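Local coordinates for enoyl-CoA hydratase/isomerase family protein (Ruegeria pomeroyi, PDB 3L3S) that probably acts as a hydro-lyase of the enoyl-CoA hydratase/isomerase family, in the crotonase superfamily, with a likely role in fatty acid metabolism, at residues His52-Gly66 with Lys105-Gly119. Sequence-based numbering, arbitrary orientation.
Sequences HVLVIHGPGRIFCAG and KPTIALVEGIATAAG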
ATOM      1  N   HIS B  52     -28.373   7.902   4.824  1.00 27.80           N
ATOM      2  CA  HIS B  52     -27.510   6.856   5.358  1.00 27.92           C
ATOM      3  C   HIS B  52     -26.252   6.656   4.515  1.00 28.94           C
ATOM      4  O   HIS B  52     -25.176   6.415   5.054  1.00 29.44           O
ATOM      5  CB  HIS B  52     -28.274   5.531   5.473  1.00 26.98           C
ATOM      6  CG  HIS B  52     -29.401   5.537   6.470  1.00 27.27           C
ATOM      7  ND1 HIS B  52     -30.119   4.400   6.771  1.00 28.40           N
ATOM      8  CD2 HIS B  52     -29.953   6.531   7.208  1.00 27.04           C
ATOM      9  CE1 HIS B  52     -31.069   4.694   7.642  1.00 26.72           C
ATOM     10  NE2 HIS B  52     -30.989   5.980   7.924  1.00 28.40           N
ATOM     11  N   VAL B  53     -26.402   6.709   3.190  1.00 29.84           N
ATOM     12  CA  VAL B  53     -25.286   6.534   2.249  1.00 29.02           C
ATOM     13  C   VAL B  53     -25.308   7.562   1.114  1.00 28.94           C
ATOM     14  O   VAL B  53     -26.377   8.013   0.692  1.00 30.10           O
ATOM     15  CB  VAL B  53     -25.240   5.092   1.637  1.00 29.26           C
ATOM     16  CG1 VAL B  53     -24.771   4.093   2.648  1.00 27.47           C
ATOM     17  CG2 VAL B  53     -26.588   4.662   1.181  1.00 32.03           C
ATOM     18  N   LEU B  54     -24.120   7.941   0.645  1.00 27.18           N
ATOM     19  CA  LEU B  54     -23.964   8.913  -0.439  1.00 25.99           C
ATOM     20  C   LEU B  54     -23.464   8.277  -1.727  1.00 25.42           C
ATOM     21  O   LEU B  54     -22.562   7.434  -1.697  1.00 25.11           O
ATOM     22  CB  LEU B  54     -22.957  10.009  -0.059  1.00 27.06           C
ATOM     23  CG  LEU B  54     -23.173  11.148   0.940  1.00 26.54           C
ATOM     24  CD1 LEU B  54     -24.205  12.089   0.399  1.00 26.59           C
ATOM     25  CD2 LEU B  54     -23.536  10.642   2.325  1.00 26.56           C
ATOM     26  N   VAL B  55     -24.081   8.662  -2.845  1.00 23.86           N
ATOM     27  CA  VAL B  55     -23.678   8.205  -4.178  1.00 22.47           C
ATOM     28  C   VAL B  55     -23.403   9.468  -4.997  1.00 22.68           C
ATOM     29  O   VAL B  55     -24.217  10.380  -5.019  1.00 20.78           O
ATOM     30  CB  VAL B  55     -24.751   7.329  -4.902  1.00 22.51           C
ATOM     31  CG1 VAL B  55     -24.305   7.018  -6.341  1.00 21.36           C
ATOM     32  CG2 VAL B  55     -24.979   6.007  -4.154  1.00 22.11           C
ATOM     33  N   ILE B  56     -22.207   9.542  -5.582  1.00 23.39           N
ATOM     34  CA  ILE B  56     -21.787  10.671  -6.413  1.00 24.34           C
ATOM     35  C   ILE B  56     -21.706  10.172  -7.854  1.00 24.82           C
ATOM     36  O   ILE B  56     -20.853   9.357  -8.203  1.00 24.37           O
ATOM     37  CB  ILE B  56     -20.428  11.262  -5.932  1.00 24.41           C
ATOM     38  CG1 ILE B  56     -20.588  11.814  -4.507  1.00 27.54           C
ATOM     39  CG2 ILE B  56     -19.962  12.385  -6.872  1.00 25.68           C
ATOM     40  CD1 ILE B  56     -19.300  12.258  -3.841  1.00 32.02           C
ATOM     41  N   HIS B  57     -22.603  10.688  -8.680  1.00 26.56           N
ATOM     42  CA  HIS B  57     -22.696  10.296 -10.080  1.00 28.20           C
ATOM     43  C   HIS B  57     -22.457  11.475 -11.022  1.00 28.49           C
ATOM     44  O   HIS B  57     -23.153  12.492 -10.962  1.00 29.05           O
ATOM     45  CB  HIS B  57     -24.093   9.675 -10.323  1.00 30.50           C
ATOM     46  CG  HIS B  57     -24.283   9.007 -11.659  1.00 34.04           C
ATOM     47  ND1 HIS B  57     -25.535   8.683 -12.140  1.00 35.72           N
ATOM     48  CD2 HIS B  57     -23.401   8.567 -12.589  1.00 36.09           C
ATOM     49  CE1 HIS B  57     -25.416   8.071 -13.305  1.00 35.90           C
ATOM     50  NE2 HIS B  57     -24.131   7.989 -13.601  1.00 37.07           N
ATOM     51  N   GLY B  58     -21.442  11.319 -11.866  1.00 28.66           N
ATOM     52  CA  GLY B  58     -21.121  12.284 -12.908  1.00 28.58           C
ATOM     53  C   GLY B  58     -21.507  11.481 -14.146  1.00 28.36           C
ATOM     54  O   GLY B  58     -20.692  10.676 -14.599  1.00 29.28           O
ATOM     55  N   PRO B  59     -22.737  11.636 -14.694  1.00 28.84           N
ATOM     56  CA  PRO B  59     -23.205  10.890 -15.874  1.00 29.77           C
ATOM     57  C   PRO B  59     -22.511  11.094 -17.213  1.00 30.36           C
ATOM     58  O   PRO B  59     -21.940  12.151 -17.472  1.00 32.90           O
ATOM     59  CB  PRO B  59     -24.678  11.303 -15.979  1.00 29.09           C
ATOM     60  CG  PRO B  59     -25.019  11.815 -14.629  1.00 29.37           C
ATOM     61  CD  PRO B  59     -23.792  12.571 -14.265  1.00 29.28           C
ATOM     62  N   GLY B  60     -22.539  10.036 -18.024  1.00 30.93           N
ATOM     63  CA  GLY B  60     -21.999  10.053 -19.376  1.00 31.18           C
ATOM     64  C   GLY B  60     -20.537   9.884 -19.705  1.00 32.19           C
ATOM     65  O   GLY B  60     -19.745   9.320 -18.939  1.00 33.72           O
ATOM     66  N   ARG B  61     -20.207  10.365 -20.901  1.00 31.29           N
ATOM     67  CA  ARG B  61     -18.864  10.344 -21.487  1.00 31.13           C
ATOM     68  C   ARG B  61     -17.748  10.800 -20.523  1.00 28.94           C
ATOM     69  O   ARG B  61     -16.628  10.286 -20.570  1.00 27.73           O
ATOM     70  CB  ARG B  61     -18.876  11.220 -22.757  1.00 31.38           C
ATOM     71  CG  ARG B  61     -17.512  11.588 -23.333  1.00 36.49           C
ATOM     72  CD  ARG B  61     -17.602  12.486 -24.541  1.00 40.00           C
ATOM     73  NE  ARG B  61     -18.619  13.541 -24.439  1.00 37.45           N
ATOM     74  CZ  ARG B  61     -18.411  14.819 -24.739  1.00 37.64           C
ATOM     75  NH1 ARG B  61     -17.216  15.230 -25.150  1.00 38.93           N
ATOM     76  NH2 ARG B  61     -19.423  15.668 -24.717  1.00 37.40           N
ATOM     77  N   ILE B  62     -18.050  11.817 -19.716  1.00 27.21           N
ATOM     78  CA  ILE B  62     -17.097  12.354 -18.754  1.00 26.27           C
ATOM     79  C   ILE B  62     -17.681  12.272 -17.343  1.00 26.22           C
ATOM     80  O   ILE B  62     -18.820  12.702 -17.119  1.00 27.35           O
ATOM     81  CB  ILE B  62     -16.714  13.851 -19.070  1.00 25.57           C
ATOM     82  CG1 ILE B  62     -16.179  13.997 -20.507  1.00 24.37           C
ATOM     83  CG2 ILE B  62     -15.623  14.335 -18.102  1.00 23.77           C
ATOM     84  CD1 ILE B  62     -15.840  15.409 -20.953  1.00 24.22           C
ATOM     85  N   PHE B  63     -16.925  11.690 -16.407  1.00 23.54           N
ATOM     86  CA  PHE B  63     -17.374  11.623 -15.015  1.00 22.76           C
ATOM     87  C   PHE B  63     -17.272  13.038 -14.452  1.00 21.59           C
ATOM     88  O   PHE B  63     -18.238  13.557 -13.902  1.00 22.72           O
ATOM     89  CB  PHE B  63     -16.525  10.652 -14.179  1.00 23.29           C
ATOM     90  CG  PHE B  63     -16.846  10.670 -12.696  1.00 26.79           C
ATOM     91  CD1 PHE B  63     -18.085  10.193 -12.220  1.00 27.98           C
ATOM     92  CD2 PHE B  63     -15.918  11.185 -11.771  1.00 25.34           C
ATOM     93  CE1 PHE B  63     -18.400  10.227 -10.833  1.00 29.62           C
ATOM     94  CE2 PHE B  63     -16.213  11.229 -10.390  1.00 26.43           C
ATOM     95  CZ  PHE B  63     -17.461  10.749  -9.916  1.00 29.12           C
ATOM     96  N   CYS B  64     -16.088  13.630 -14.609  1.00 21.31           N
ATOM     97  CA  CYS B  64     -15.773  14.976 -14.155  1.00 23.19           C
ATOM     98  C   CYS B  64     -14.398  15.350 -14.705  1.00 25.17           C
ATOM     99  O   CYS B  64     -13.421  14.611 -14.537  1.00 25.76           O
ATOM    100  CB  CYS B  64     -15.788  15.054 -12.623  1.00 24.59           C
ATOM    101  SG  CYS B  64     -15.382  16.653 -11.951  1.00 25.64           S
ATOM    102  N   ALA B  65     -14.339  16.497 -15.380  1.00 26.91           N
ATOM    103  CA  ALA B  65     -13.110  16.994 -15.990  1.00 29.88           C
ATOM    104  C   ALA B  65     -12.198  17.711 -15.000  1.00 30.73           C
ATOM    105  O   ALA B  65     -11.002  17.890 -15.254  1.00 30.51           O
ATOM    106  CB  ALA B  65     -13.438  17.905 -17.182  1.00 29.79           C
ATOM    107  N   GLY B  66     -12.751  18.023 -13.833  1.00 32.33           N
ATOM    108  CA  GLY B  66     -12.001  18.727 -12.814  1.00 32.73           C
ATOM    109  C   GLY B  66     -12.466  20.161 -12.813  1.00 35.20           C
ATOM    110  O   GLY B  66     -13.595  20.434 -13.214  1.00 33.03           O
ATOM    111  N   LYS B 105     -20.347   8.566   6.965  1.00 24.84           N
ATOM    112  CA  LYS B 105     -21.309   7.851   6.118  1.00 24.53           C
ATOM    113  C   LYS B 105     -20.635   7.418   4.810  1.00 23.04           C
ATOM    114  O   LYS B 105     -19.836   8.178   4.259  1.00 23.99           O
ATOM    115  CB  LYS B 105     -22.527   8.741   5.839  1.00 24.62           C
ATOM    116  CG  LYS B 105     -23.330   9.002   7.092  1.00 25.73           C
ATOM    117  CD  LYS B 105     -24.453   9.977   6.915  1.00 27.36           C
ATOM    118  CE  LYS B 105     -24.900  10.469   8.291  1.00 28.89           C
ATOM    119  NZ  LYS B 105     -26.127  11.289   8.215  1.00 30.48           N
ATOM    120  N   PRO B 106     -20.909   6.184   4.325  1.00 20.92           N
ATOM    121  CA  PRO B 106     -20.311   5.671   3.077  1.00 20.28           C
ATOM    122  C   PRO B 106     -20.561   6.512   1.837  1.00 20.04           C
ATOM    123  O   PRO B 106     -21.671   6.985   1.611  1.00 18.69           O
ATOM    124  CB  PRO B 106     -20.952   4.297   2.921  1.00 19.31           C
ATOM    125  CG  PRO B 106     -21.209   3.877   4.307  1.00 21.62           C
ATOM    126  CD  PRO B 106     -21.749   5.138   4.942  1.00 21.21           C
ATOM    127  N   THR B 107     -19.486   6.769   1.099  1.00 20.13           N
ATOM    128  CA  THR B 107     -19.536   7.547  -0.137  1.00 20.44           C
ATOM    129  C   THR B 107     -19.112   6.652  -1.312  1.00 20.48           C
ATOM    130  O   THR B 107     -18.082   5.977  -1.257  1.00 21.54           O
ATOM    131  CB  THR B 107     -18.652   8.804  -0.044  1.00 20.07           C
ATOM    132  OG1 THR B 107     -17.293   8.414   0.177  1.00 20.65           O
ATOM    133  CG2 THR B 107     -19.113   9.707   1.125  1.00 19.68           C
ATOM    134  N   ILE B 108     -19.962   6.581  -2.331  1.00 20.69           N
ATOM    135  CA  ILE B 108     -19.718   5.741  -3.510  1.00 20.12           C
ATOM    136  C   ILE B 108     -19.757   6.547  -4.803  1.00 20.03           C
ATOM    137  O   ILE B 108     -20.713   7.269  -5.069  1.00 21.15           O
ATOM    138  CB  ILE B 108     -20.778   4.590  -3.628  1.00 21.10           C
ATOM    139  CG1 ILE B 108     -20.796   3.729  -2.359  1.00 21.66           C
ATOM    140  CG2 ILE B 108     -20.475   3.691  -4.843  1.00 20.83           C
ATOM    141  CD1 ILE B 108     -22.081   2.977  -2.125  1.00 22.17           C
ATOM    142  N   ALA B 109     -18.733   6.359  -5.628  1.00 18.31           N
ATOM    143  CA  ALA B 109     -18.643   7.022  -6.915  1.00 17.43           C
ATOM    144  C   ALA B 109     -19.022   6.072  -8.059  1.00 18.07           C
ATOM    145  O   ALA B 109     -18.547   4.933  -8.113  1.00 19.63           O
ATOM    146  CB  ALA B 109     -17.251   7.571  -7.114  1.00 16.27           C
ATOM    147  N   LEU B 110     -19.925   6.528  -8.927  1.00 20.77           N
ATOM    148  CA  LEU B 110     -20.383   5.770 -10.104  1.00 23.16           C
ATOM    149  C   LEU B 110     -19.744   6.448 -11.330  1.00 23.78           C
ATOM    150  O   LEU B 110     -20.119   7.569 -11.703  1.00 23.24           O
ATOM    151  CB  LEU B 110     -21.916   5.806 -10.181  1.00 23.89           C
ATOM    152  CG  LEU B 110     -22.778   4.838 -11.008  1.00 25.87           C
ATOM    153  CD1 LEU B 110     -24.218   5.001 -10.552  1.00 27.35           C
ATOM    154  CD2 LEU B 110     -22.690   5.062 -12.506  1.00 26.51           C
ATOM    155  N   VAL B 111     -18.776   5.757 -11.931  1.00 25.18           N
ATOM    156  CA  VAL B 111     -18.012   6.253 -13.086  1.00 26.35           C
ATOM    157  C   VAL B 111     -18.304   5.506 -14.396  1.00 27.99           C
ATOM    158  O   VAL B 111     -18.052   4.303 -14.495  1.00 27.30           O
ATOM    159  CB  VAL B 111     -16.484   6.209 -12.759  1.00 25.55           C
ATOM    160  CG1 VAL B 111     -15.629   6.686 -13.914  1.00 25.45           C
ATOM    161  CG2 VAL B 111     -16.199   7.065 -11.545  1.00 25.11           C
ATOM    162  N   GLU B 112     -18.786   6.249 -15.402  1.00 29.28           N
ATOM    163  CA  GLU B 112     -19.123   5.713 -16.736  1.00 31.12           C
ATOM    164  C   GLU B 112     -18.156   6.190 -17.826  1.00 30.38           C
ATOM    165  O   GLU B 112     -18.122   5.616 -18.924  1.00 31.02           O
ATOM    166  CB  GLU B 112     -20.543   6.134 -17.153  1.00 31.63           C
ATOM    167  CG  GLU B 112     -21.673   5.577 -16.305  1.00 33.57           C
ATOM    168  CD  GLU B 112     -22.997   6.290 -16.518  1.00 34.84           C
ATOM    169  OE1 GLU B 112     -23.003   7.524 -16.692  1.00 33.48           O
ATOM    170  OE2 GLU B 112     -24.047   5.614 -16.483  1.00 40.02           O
ATOM    171  N   GLY B 113     -17.416   7.263 -17.535  1.00 29.88           N
ATOM    172  CA  GLY B 113     -16.477   7.817 -18.496  1.00 24.83           C
ATOM    173  C   GLY B 113     -15.137   8.254 -17.936  1.00 25.43           C
ATOM    174  O   GLY B 113     -14.604   7.628 -17.014  1.00 24.05           O
ATOM    175  N   ILE B 114     -14.586   9.330 -18.494  1.00 26.06           N
ATOM    176  CA  ILE B 114     -13.288   9.824 -18.052  1.00 28.51           C
ATOM    177  C   ILE B 114     -13.303  10.683 -16.780  1.00 28.35           C
ATOM    178  O   ILE B 114     -14.127  11.591 -16.615  1.00 28.42           O
ATOM    179  CB  ILE B 114     -12.470  10.483 -19.228  1.00 30.85           C
ATOM    180  CG1 ILE B 114     -11.052  10.883 -18.767  1.00 33.75           C
ATOM    181  CG2 ILE B 114     -13.234  11.639 -19.843  1.00 30.81           C
ATOM    182  CD1 ILE B 114     -10.119  11.404 -19.869  1.00 36.04           C
ATOM    183  N   ALA B 115     -12.425  10.306 -15.857  1.00 29.03           N
ATOM    184  CA  ALA B 115     -12.251  11.005 -14.583  1.00 27.29           C
ATOM    185  C   ALA B 115     -10.852  11.616 -14.651  1.00 25.69           C
ATOM    186  O   ALA B 115      -9.837  10.913 -14.565  1.00 24.26           O
ATOM    187  CB  ALA B 115     -12.376  10.026 -13.422  1.00 23.86           C
ATOM    188  N   THR B 116     -10.815  12.919 -14.900  1.00 25.66           N
ATOM    189  CA  THR B 116      -9.548  13.639 -15.034  1.00 27.57           C
ATOM    190  C   THR B 116      -9.341  14.784 -14.054  1.00 26.63           C
ATOM    191  O   THR B 116     -10.280  15.502 -13.709  1.00 27.77           O
ATOM    192  CB  THR B 116      -9.290  14.114 -16.509  1.00 27.25           C
ATOM    193  OG1 THR B 116      -8.432  15.262 -16.523  1.00 31.31           O
ATOM    194  CG2 THR B 116     -10.577  14.454 -17.226  1.00 30.58           C
ATOM    195  N   ALA B 117      -8.079  14.935 -13.637  1.00 23.96           N
ATOM    196  CA  ALA B 117      -7.606  15.968 -12.716  1.00 22.67           C
ATOM    197  C   ALA B 117      -8.380  15.928 -11.403  1.00 23.25           C
ATOM    198  O   ALA B 117      -8.460  14.862 -10.789  1.00 24.38           O
ATOM    199  CB  ALA B 117      -7.669  17.355 -13.388  1.00 22.81           C
ATOM    200  N   ALA B 118      -9.004  17.044 -11.015  1.00 21.42           N
ATOM    201  CA  ALA B 118      -9.797  17.114  -9.783  1.00 23.08           C
ATOM    202  C   ALA B 118     -11.024  16.194  -9.834  1.00 21.67           C
ATOM    203  O   ALA B 118     -11.647  15.918  -8.811  1.00 22.40           O
ATOM    204  CB  ALA B 118     -10.195  18.555  -9.475  1.00 21.84           C
ATOM    205  N   GLY B 119     -11.308  15.690 -11.037  1.00 22.45           N
ATOM    206  CA  GLY B 119     -12.400  14.765 -11.271  1.00 21.08           C
ATOM    207  C   GLY B 119     -12.021  13.370 -10.822  1.00 22.67           C
ATOM    208  O   GLY B 119     -12.884  12.585 -10.407  1.00 23.74           O
TER
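Leu54 and Ile56 make four backbone hydrogen bonds to 106-110, strand 53-58 running parallel to strand 107-111. Leu54 N to Pro106 O (2.8 Å) and Ile56 N to Ile108 O are nearly straight; Leu54 O and Ile56 O accept from Ile108 N and Leu110 N. Further on, Ile114 N donates to Arg61 O, Phe63 N to Ile114 O, and Thr116 N to Cys64 O. A beta bulge shifts the register by one between Ile62 and Cys64.

Glu112 OE1 takes Gly60 N at 2.9 Å and, weakly, His57 NE2 at 3.3 Å. The carboxylate stands 71° from the imidazole plane.

Two rings are covered by aliphatic groups. Leu110 CD1 lies over one His57 face, a CH-pi contact 4.1 Å from the centroid, with Pro59 CG over the other. With CG anti to the backbone N (chi1 173°), the Phe63 ring has Val111 CG2 over one face, a CH-pi contact 3.8 Å from its centroid. Ala109 CB, Ala115 CB and Met123 of helix 118-124 also touch it. An alanine at Phe63 is likely to leave a gap beside Val111.

Paired strands turning from one sheet into a second are typical of the crotonase fold, a spiral of beta-beta-alpha turns.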